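PDB 3SIM: protein, Family 18 Chitinase from Crocus vernus, which probably hydrolyses the beta-1,4 linkages of chitin, as a plant glycosyl hydrolase of family 18 built on a TIM barrel. Local coordinates for residues T111-I114 with Q115-L119; I145-L148 with K149-V153; A237-S240 with L241-G245. All coordinates share one frame; numbering follows the deposited sequence.

Interaction 1 of 3, residues T111-I114 with Q115-L119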
ATOM      1  N   THR A 111      -5.917  12.163 -11.047  1.00 10.30           N
ATOM      2  CA  THR A 111      -5.986  13.540 -10.613  1.00 10.31           C
ATOM      3  C   THR A 111      -7.416  13.874 -10.188  1.00  9.03           C
ATOM      4  O   THR A 111      -7.616  14.323  -9.136  1.00  9.96           O
ATOM      5  CB  THR A 111      -5.500  14.588 -11.652  1.00  9.35           C
ATOM      6  OG1 THR A 111      -4.103  14.545 -11.796  1.00 12.45           O
ATOM      7  CG2 THR A 111      -5.888  15.988 -11.184  1.00 10.38           C
ATOM      8  N   ARG A 112      -8.383  13.482 -10.990  1.00  9.64           N
ATOM      9  CA  ARG A 112      -9.791  13.601 -10.612  1.00 11.17           C
ATOM     10  C   ARG A 112     -10.163  12.850  -9.319  1.00 11.28           C
ATOM     11  O   ARG A 112     -10.758  13.398  -8.471  1.00 11.49           O
ATOM     12  CB  ARG A 112     -10.741  13.131 -11.744  1.00 11.02           C
ATOM     13  CG  ARG A 112     -12.211  13.216 -11.378  1.00 11.76           C
ATOM     14  CD  ARG A 112     -13.197  12.561 -12.346  1.00 10.51           C
ATOM     15  NE  ARG A 112     -14.516  12.582 -11.791  1.00  8.21           N
ATOM     16  CZ  ARG A 112     -14.996  11.652 -11.010  1.00  9.90           C
ATOM     17  NH1 ARG A 112     -14.262  10.606 -10.749  1.00  9.79           N
ATOM     18  NH2 ARG A 112     -16.173  11.757 -10.497  1.00  5.96           N
ATOM     19  N   ILE A 113      -9.768  11.600  -9.192  1.00 11.89           N
ATOM     20  CA  ILE A 113     -10.056  10.838  -7.996  1.00 11.33           C
ATOM     21  C   ILE A 113      -9.381  11.443  -6.737  1.00 11.17           C
ATOM     22  O   ILE A 113     -10.000  11.588  -5.733  1.00 12.79           O
ATOM     23  CB  ILE A 113      -9.708   9.302  -8.165  1.00 11.53           C
ATOM     24  CG1 ILE A 113     -10.703   8.570  -9.077  1.00 12.13           C
ATOM     25  CG2 ILE A 113      -9.675   8.558  -6.848  1.00  9.78           C
ATOM     26  CD1 ILE A 113     -10.222   7.357  -9.668  1.00 10.39           C
ATOM     27  N   ILE A 114      -8.119  11.785  -6.855  1.00 11.27           N
ATOM     28  CA  ILE A 114      -7.349  12.307  -5.765  1.00 11.22           C
ATOM     29  C   ILE A 114      -7.924  13.631  -5.259  1.00 11.94           C
ATOM     30  O   ILE A 114      -8.129  13.746  -4.116  1.00 11.73           O
ATOM     31  CB  ILE A 114      -5.849  12.464  -6.142  1.00 11.21           C
ATOM     32  CG1 ILE A 114      -5.179  11.094  -6.272  1.00 10.32           C
ATOM     33  CG2 ILE A 114      -5.157  13.356  -5.170  1.00  8.06           C
ATOM     34  CD1 ILE A 114      -3.896  11.112  -6.941  1.00  8.69           C
ATOM     35  N   GLN A 115      -8.225  14.560  -6.158  1.00 12.27           N
ATOM     36  CA  GLN A 115      -8.860  15.841  -5.797  1.00 13.20           C
ATOM     37  C   GLN A 115     -10.250  15.647  -5.187  1.00 12.56           C
ATOM     38  O   GLN A 115     -10.554  16.179  -4.209  1.00 11.91           O
ATOM     39  CB  GLN A 115      -8.893  16.840  -6.976  1.00 13.51           C
ATOM     40  CG  GLN A 115      -7.535  17.218  -7.547  1.00 15.46           C
ATOM     41  CD  GLN A 115      -7.593  18.118  -8.781  1.00 17.47           C
ATOM     42  OE1 GLN A 115      -8.519  18.092  -9.524  1.00 20.38           O
ATOM     43  NE2 GLN A 115      -6.595  18.893  -8.969  1.00 14.41           N
ATOM     44  N   ARG A 116     -11.052  14.806  -5.799  1.00 12.00           N
ATOM     45  CA  ARG A 116     -12.382  14.526  -5.320  1.00 12.70           C
ATOM     46  C   ARG A 116     -12.448  13.906  -3.921  1.00 11.10           C
ATOM     47  O   ARG A 116     -13.258  14.309  -3.176  1.00  9.85           O
ATOM     48  CB  ARG A 116     -13.217  13.710  -6.314  1.00 12.19           C
ATOM     49  CG  ARG A 116     -14.706  13.792  -6.064  1.00 12.46           C
ATOM     50  CD  ARG A 116     -15.521  13.044  -7.113  1.00 11.47           C
ATOM     51  NE  ARG A 116     -15.881  11.701  -6.717  1.00 12.08           N
ATOM     52  CZ  ARG A 116     -16.819  11.424  -5.843  1.00 11.77           C
ATOM     53  NH1 ARG A 116     -17.119  10.223  -5.560  1.00 11.90           N
ATOM     54  NH2 ARG A 116     -17.485  12.381  -5.286  1.00 12.39           N
ATOM     55  N   TYR A 117     -11.575  12.961  -3.598  1.00 11.12           N
ATOM     56  CA  TYR A 117     -11.557  12.323  -2.291  1.00 11.59           C
ATOM     57  C   TYR A 117     -10.685  13.078  -1.237  1.00 13.43           C
ATOM     58  O   TYR A 117     -10.546  12.649  -0.119  1.00 14.12           O
ATOM     59  CB  TYR A 117     -11.216  10.829  -2.367  1.00 10.44           C
ATOM     60  CG  TYR A 117     -12.319   9.930  -2.950  1.00 12.69           C
ATOM     61  CD1 TYR A 117     -12.544   9.870  -4.296  1.00 11.54           C
ATOM     62  CD2 TYR A 117     -13.093   9.146  -2.138  1.00 10.87           C
ATOM     63  CE1 TYR A 117     -13.549   9.061  -4.816  1.00 12.27           C
ATOM     64  CE2 TYR A 117     -14.047   8.333  -2.630  1.00 10.67           C
ATOM     65  CZ  TYR A 117     -14.288   8.292  -3.966  1.00 11.30           C
ATOM     66  OH  TYR A 117     -15.238   7.492  -4.441  1.00 14.30           O
ATOM     67  N   ASN A 118     -10.127  14.200  -1.614  1.00 13.68           N
ATOM     68  CA  ASN A 118      -9.205  14.908  -0.737  1.00 15.03           C
ATOM     69  C   ASN A 118      -7.920  14.122  -0.315  1.00 13.92           C
ATOM     70  O   ASN A 118      -7.589  14.172   0.787  1.00 11.49           O
ATOM     71  CB  ASN A 118      -9.882  15.286   0.602  1.00 15.27           C
ATOM     72  CG  ASN A 118     -11.318  15.783   0.472  0.50 17.90           C
ATOM     73  OD1 ASN A 118     -12.270  15.161   0.980  1.00 19.12           O
ATOM     74  ND2 ASN A 118     -11.471  16.897  -0.204  1.00 16.38           N
ATOM     75  N   LEU A 119      -7.320  13.363  -1.201  1.00 13.18           N
ATOM     76  CA  LEU A 119      -6.185  12.467  -0.915  1.00 12.68           C
ATOM     77  C   LEU A 119      -4.819  13.147  -0.940  1.00 12.80           C
ATOM     78  O   LEU A 119      -4.639  14.122  -1.603  1.00 12.92           O
ATOM     79  CB  LEU A 119      -6.215  11.259  -1.848  1.00 11.08           C
ATOM     80  CG  LEU A 119      -7.474  10.376  -1.915  1.00 12.26           C
ATOM     81  CD1 LEU A 119      -7.318   9.171  -2.850  1.00  8.99           C
ATOM     82  CD2 LEU A 119      -7.999  10.002  -0.559  1.00  6.66           C
TER

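Interaction 2 of 3, residues I145-L148 with K149-V153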
ATOM      1  N   ILE A 145       3.981   9.136 -11.085  1.00  9.57           N
ATOM      2  CA  ILE A 145       4.308   9.720  -9.812  1.00  9.95           C
ATOM      3  C   ILE A 145       4.990  11.096  -9.962  1.00 10.50           C
ATOM      4  O   ILE A 145       4.588  11.993  -9.352  1.00 10.21           O
ATOM      5  CB  ILE A 145       5.176   8.782  -8.999  1.00  9.75           C
ATOM      6  CG1 ILE A 145       4.418   7.492  -8.716  1.00  9.60           C
ATOM      7  CG2 ILE A 145       5.710   9.461  -7.738  1.00 11.03           C
ATOM      8  CD1 ILE A 145       5.245   6.402  -8.275  1.00 10.24           C
ATOM      9  N   THR A 146       5.941  11.187 -10.869  1.00 11.06           N
ATOM     10  CA  THR A 146       6.724  12.372 -11.116  1.00 13.13           C
ATOM     11  C   THR A 146       5.783  13.514 -11.524  1.00 12.62           C
ATOM     12  O   THR A 146       5.826  14.538 -10.925  1.00 12.09           O
ATOM     13  CB  THR A 146       7.850  12.146 -12.192  1.00 12.91           C
ATOM     14  OG1 THR A 146       8.836  11.220 -11.745  1.00 16.23           O
ATOM     15  CG2 THR A 146       8.520  13.423 -12.497  1.00 16.71           C
ATOM     16  N   THR A 147       4.865  13.243 -12.437  1.00 11.92           N
ATOM     17  CA  THR A 147       3.881  14.228 -12.880  1.00 11.96           C
ATOM     18  C   THR A 147       2.924  14.721 -11.808  1.00 11.73           C
ATOM     19  O   THR A 147       2.704  15.866 -11.679  1.00 11.36           O
ATOM     20  CB  THR A 147       3.007  13.726 -14.082  1.00 11.80           C
ATOM     21  OG1 THR A 147       3.823  13.459 -15.185  1.00 13.02           O
ATOM     22  CG2 THR A 147       1.976  14.742 -14.495  1.00  9.69           C
ATOM     23  N   LEU A 148       2.357  13.795 -11.063  1.00 11.88           N
ATOM     24  CA  LEU A 148       1.422  14.080 -10.026  1.00 11.45           C
ATOM     25  C   LEU A 148       2.094  14.963  -8.932  1.00 11.51           C
ATOM     26  O   LEU A 148       1.521  15.919  -8.549  1.00 11.60           O
ATOM     27  CB  LEU A 148       0.824  12.795  -9.468  1.00 10.98           C
ATOM     28  CG  LEU A 148      -0.195  12.011 -10.332  1.00 12.93           C
ATOM     29  CD1 LEU A 148      -0.592  10.792  -9.591  1.00 11.35           C
ATOM     30  CD2 LEU A 148      -1.356  12.817 -10.687  1.00 10.20           C
ATOM     31  N   LYS A 149       3.317  14.625  -8.545  1.00 11.11           N
ATOM     32  CA  LYS A 149       4.104  15.415  -7.610  1.00 12.58           C
ATOM     33  C   LYS A 149       4.417  16.843  -8.137  1.00 12.66           C
ATOM     34  O   LYS A 149       4.242  17.781  -7.444  1.00 13.27           O
ATOM     35  CB  LYS A 149       5.374  14.663  -7.177  1.00 11.51           C
ATOM     36  CG  LYS A 149       5.197  13.506  -6.183  1.00 11.30           C
ATOM     37  CD  LYS A 149       6.508  13.028  -5.603  1.00 10.42           C
ATOM     38  CE  LYS A 149       6.354  11.931  -4.511  1.00 10.09           C
ATOM     39  NZ  LYS A 149       7.512  11.546  -3.826  1.00  8.72           N
ATOM     40  N   LYS A 150       4.833  16.937  -9.378  1.00 13.16           N
ATOM     41  CA  LYS A 150       5.116  18.209 -10.036  1.00 14.65           C
ATOM     42  C   LYS A 150       3.892  19.149 -10.139  1.00 15.16           C
ATOM     43  O   LYS A 150       4.028  20.244  -9.824  1.00 15.27           O
ATOM     44  CB  LYS A 150       5.826  17.991 -11.354  1.00 13.85           C
ATOM     45  CG  LYS A 150       6.065  19.152 -12.251  1.00 18.45           C
ATOM     46  CD  LYS A 150       6.647  18.678 -13.575  1.00 21.48           C
ATOM     47  CE  LYS A 150       5.595  18.301 -14.541  1.00 23.49           C
ATOM     48  NZ  LYS A 150       5.801  17.122 -15.398  1.00 27.96           N
ATOM     49  N   ASN A 151       2.712  18.629 -10.448  1.00 15.41           N
ATOM     50  CA  ASN A 151       1.448  19.342 -10.582  1.00 15.48           C
ATOM     51  C   ASN A 151       0.838  19.751  -9.227  1.00 15.38           C
ATOM     52  O   ASN A 151      -0.138  20.421  -9.159  1.00 15.12           O
ATOM     53  CB  ASN A 151       0.425  18.546 -11.379  1.00 16.27           C
ATOM     54  CG  ASN A 151       0.820  18.310 -12.783  1.00 18.56           C
ATOM     55  OD1 ASN A 151       1.707  18.884 -13.283  1.00 16.76           O
ATOM     56  ND2 ASN A 151       0.136  17.428 -13.411  1.00 21.73           N
ATOM     57  N   GLY A 152       1.477  19.286  -8.165  1.00 14.67           N
ATOM     58  CA  GLY A 152       1.058  19.446  -6.792  1.00 13.88           C
ATOM     59  C   GLY A 152      -0.127  18.617  -6.298  1.00 13.74           C
ATOM     60  O   GLY A 152      -0.692  18.937  -5.321  1.00 13.31           O
ATOM     61  N   VAL A 153      -0.521  17.605  -7.048  1.00 12.90           N
ATOM     62  CA  VAL A 153      -1.604  16.695  -6.725  1.00 11.08           C
ATOM     63  C   VAL A 153      -1.399  15.744  -5.504  1.00 10.87           C
ATOM     64  O   VAL A 153      -2.305  15.455  -4.807  1.00 11.52           O
ATOM     65  CB  VAL A 153      -2.093  15.917  -7.991  1.00 11.95           C
ATOM     66  CG1 VAL A 153      -3.294  15.116  -7.669  1.00  8.26           C
ATOM     67  CG2 VAL A 153      -2.366  16.872  -9.124  1.00 11.32           C
TER

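Interaction 3 of 3, residues A237-S240 with L241-G245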
ATOM      1  N   ALA A 237      11.272  -9.453  16.557  1.00 12.20           N
ATOM      2  CA  ALA A 237      11.972  -8.973  15.395  1.00 11.28           C
ATOM      3  C   ALA A 237      11.865  -7.434  15.289  1.00 10.23           C
ATOM      4  O   ALA A 237      12.809  -6.782  15.050  1.00 10.79           O
ATOM      5  CB  ALA A 237      11.440  -9.634  14.191  1.00 10.94           C
ATOM      6  N   ALA A 238      10.696  -6.902  15.527  1.00  9.31           N
ATOM      7  CA  ALA A 238      10.474  -5.480  15.444  1.00  8.55           C
ATOM      8  C   ALA A 238      11.317  -4.746  16.500  1.00  9.79           C
ATOM      9  O   ALA A 238      11.861  -3.731  16.241  1.00  8.32           O
ATOM     10  CB  ALA A 238       9.097  -5.145  15.571  1.00  7.81           C
ATOM     11  N   THR A 239      11.411  -5.358  17.660  1.00  9.42           N
ATOM     12  CA  THR A 239      12.221  -4.838  18.735  1.00 11.65           C
ATOM     13  C   THR A 239      13.732  -4.765  18.407  1.00 11.61           C
ATOM     14  O   THR A 239      14.302  -3.781  18.638  1.00 11.74           O
ATOM     15  CB  THR A 239      11.952  -5.547  20.087  1.00 11.79           C
ATOM     16  OG1 THR A 239      10.659  -5.258  20.529  1.00 11.10           O
ATOM     17  CG2 THR A 239      12.926  -5.120  21.156  1.00 14.68           C
ATOM     18  N   SER A 240      14.288  -5.799  17.789  1.00 11.87           N
ATOM     19  CA  SER A 240      15.661  -5.787  17.338  1.00 11.57           C
ATOM     20  C   SER A 240      15.887  -4.682  16.293  1.00 12.22           C
ATOM     21  O   SER A 240      16.852  -3.962  16.383  1.00 12.65           O
ATOM     22  CB  SER A 240      16.084  -7.113  16.737  1.00 12.37           C
ATOM     23  OG  SER A 240      16.080  -8.130  17.659  0.50 12.51           O
ATOM     24  N   LEU A 241      14.957  -4.556  15.356  1.00 10.26           N
ATOM     25  CA  LEU A 241      15.027  -3.513  14.400  1.00 10.66           C
ATOM     26  C   LEU A 241      14.992  -2.122  15.043  1.00 10.53           C
ATOM     27  O   LEU A 241      15.764  -1.311  14.678  1.00 10.75           O
ATOM     28  CB  LEU A 241      13.983  -3.700  13.323  1.00  9.89           C
ATOM     29  CG  LEU A 241      14.148  -4.852  12.339  1.00 12.79           C
ATOM     30  CD1 LEU A 241      13.080  -4.903  11.288  1.00 11.64           C
ATOM     31  CD2 LEU A 241      15.526  -4.918  11.749  1.00 10.34           C
ATOM     32  N   LYS A 242      14.124  -1.919  16.013  1.00 11.08           N
ATOM     33  CA  LYS A 242      14.019  -0.657  16.703  1.00 11.55           C
ATOM     34  C   LYS A 242      15.344  -0.247  17.447  1.00 11.38           C
ATOM     35  O   LYS A 242      15.801   0.821  17.244  1.00 10.68           O
ATOM     36  CB  LYS A 242      12.820  -0.680  17.641  1.00 11.77           C
ATOM     37  CG  LYS A 242      12.334   0.643  18.165  1.00 14.08           C
ATOM     38  CD  LYS A 242      11.051   0.466  18.928  1.00 16.74           C
ATOM     39  CE  LYS A 242      10.687   1.692  19.715  1.00 25.35           C
ATOM     40  NZ  LYS A 242       9.715   1.465  20.758  1.00 29.32           N
ATOM     41  N   ASN A 243      15.945  -1.175  18.167  1.00 11.35           N
ATOM     42  CA  ASN A 243      17.187  -1.016  18.922  1.00 11.87           C
ATOM     43  C   ASN A 243      18.371  -0.653  18.017  1.00 12.97           C
ATOM     44  O   ASN A 243      19.251   0.030  18.389  1.00 11.75           O
ATOM     45  CB  ASN A 243      17.486  -2.258  19.765  1.00 11.79           C
ATOM     46  CG  ASN A 243      16.488  -2.460  20.934  1.00 12.92           C
ATOM     47  OD1 ASN A 243      15.825  -1.579  21.353  1.00 12.69           O
ATOM     48  ND2 ASN A 243      16.469  -3.647  21.466  1.00 15.12           N
ATOM     49  N   LYS A 244      18.326  -1.172  16.808  1.00 13.70           N
ATOM     50  CA  LYS A 244      19.313  -0.928  15.807  1.00 15.71           C
ATOM     51  C   LYS A 244      19.148   0.363  14.961  1.00 15.22           C
ATOM     52  O   LYS A 244      19.943   0.661  14.184  1.00 15.37           O
ATOM     53  CB  LYS A 244      19.516  -2.192  14.968  1.00 17.00           C
ATOM     54  CG  LYS A 244      20.274  -3.252  15.645  1.00 19.35           C
ATOM     55  CD  LYS A 244      19.792  -4.545  15.262  1.00 27.33           C
ATOM     56  CE  LYS A 244      20.232  -4.906  13.943  1.00 26.51           C
ATOM     57  NZ  LYS A 244      19.346  -4.453  13.036  1.00 31.41           N
ATOM     58  N   GLY A 245      18.106   1.114  15.170  1.00 15.14           N
ATOM     59  CA  GLY A 245      17.841   2.244  14.335  1.00 15.25           C
ATOM     60  C   GLY A 245      17.314   1.854  12.955  1.00 16.53           C
ATOM     61  O   GLY A 245      17.430   2.569  12.057  1.00 16.48           O
TER

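Interaction 1 of 3, residues T111-I114 with Q115-L119
From Thr-111 to Leu-119 the chain runs through the end of helix 99-116 and leaves it, with backbone N-H groups of Gln-115, Arg-116 and Tyr-117 bonded to the carbonyls four residues earlier, at 3.0 Å for Gln-115 N to Thr-111 O. Side chains one turn apart run alongside each other. The methyl CG2 of Thr-111 lies 3.6 Å from CD of the Gln-115 amide; with CG2 anti to the backbone N, OG1 is left beside that N and bonds to the carbonyl of Val-107. Arg-112 and Arg-116 also point the same way on the exposed side, Arg-112 extended and Arg-116 bent at chi3. CD of Arg-116 rests over one face of the Arg-112 guanidinium, 3.7 Å from NH2, and the two guanidinium planes are turned 31° apart. Their shared direction leaves Arg-112 NH2 and Arg-116 NE, two like charges, close to each other. The exit from the helix is a Schellman motif: Leu-119 N reaches back to Ile-114 O at 3.0 Å, Asn-118 N to Gln-115 O at 3.3 Å, and Asn-118 takes a positive phi (60°). In the TIM barrel this is where the chain leaves an outer helix and heads for strand 121-125. On the buried side, CG2 of Ile-113 touches CD1 of Tyr-117 at 4.1 Å, while the carbonyl O of Ile-113 sits at the edge of that ring, in its plane; Trp-56 packs edge-to-face with the same tyrosine. Across the motif, CG2 of Ile-114 meets CB of Leu-119 at 4.1 Å, and the leucine continues inward onto Val-78 and Val-80 of strand 76-83.

Interaction 2 of 3, residues I145-L148 with K149-V153
Lys-149 bonds through its N to Ile-145 O, one helical turn back, in a nearly straight bond of 3.0 Å. Its chain, extended beyond CG, runs alongside Ile-145, with CE 4.1 Å from the CG2 methyl, and carries NZ on to the carbonyl of Ala-179. Lys-150 follows with a bond from N to Thr-146 O, and its chain, bent at chi3 and chi4, slants across Thr-147, whose OG1 is bonded to the carbonyl of Arg-143. Asn-151 bonds through N to Thr-147 O, and its amide ND2 lies 3.4 Å from the Thr-147 CG2 methyl. That methyl stands anti to the backbone N of Thr-147, on the side where the asparagine comes up alongside. Gly-152 then turns the chain with phi 74°, its N bonded to Lys-149 O at 3.2 Å. Val-153 completes the reversal with a weak bond from N to Leu-148 O, and its CB approaches CD2 of Leu-148 at 4.2 Å. The two bonds back into the last turn and the glycine in the left-handed helical region define a Schellman motif, here ending the helix of the beta-alpha-beta unit formed by strand 121-125, helix 134-150 and strand 156-159 in the TIM barrel.

Interaction 3 of 3, residues A237-S240 with L241-G245
Backbone hydrogen bonds of the helical kind tie Ala-237 through Ser-240 to the four residues that follow. Leu-241 N meets Ala-237 O at 3.1 Å and Lys-242 N meets Ala-238 O at 2.9 Å, both within the regular helix. The last of the series, Lys-244 N to Ser-240 O, is longer at 3.2 Å and more bent, with an angle of 145° at the hydrogen, as the helix runs out. A positive phi at Gly-245 (74°) and two bonds back into the last turn, one of them Gly-245 N to Lys-242 O at 3.1 Å, make a Schellman motif. It closes helix 230-243 in the beta-alpha-beta unit that links strands 215-220 and 250-253 of the TIM barrel. Contacts of carbon with polar atoms come next. CG2 of Thr-239, anti to the backbone N, lies 3.8 Å from ND2 of Asn-243, the two side chains pointing the same way; the threonine hydroxyl itself is bonded to the carbonyl of Phe-235. The bends in the Lys-244 chain fold its CD back to within 3.2 Å of Ser-240 O, so that methylene groups lie against the carbonyl at the helix end. Apolar packing is directed elsewhere: Ala-237 and Leu-241 face Leu-200 of helix 196-209, and Ala-238 and Leu-241 meet Ile-217 of strand 215-220. Among the charged groups, Lys-242 stretches out fully to bond through NZ to O of the C-terminal Ser-275 and to the carbonyl O of Phe-272, and it also makes a cation-pi contact with the Phe-272 ring.

In the fold
Three helix endings, met in series along the chain, illustrate how a TIM barrel repeatedly turns from an outer helix back to its core. Interactions 1 and 2 close helices 99-116 and 134-150, which flank strand 121-125; their centres are 13 Å apart and they touch, with Thr-111 OG1 3.4 Å from Leu-148 CD2 and Ile-114 CG2 3.6 Å from Val-153 O. Interaction 3 ends helix 230-243, its centre about 36 Å from that of interaction 1, on the opposite side of the chain's centre. In such barrels these turns lead into the strands, whose C-terminal ends carry the active site; strand 121-125 lies in the family's DxxDxDxE signature.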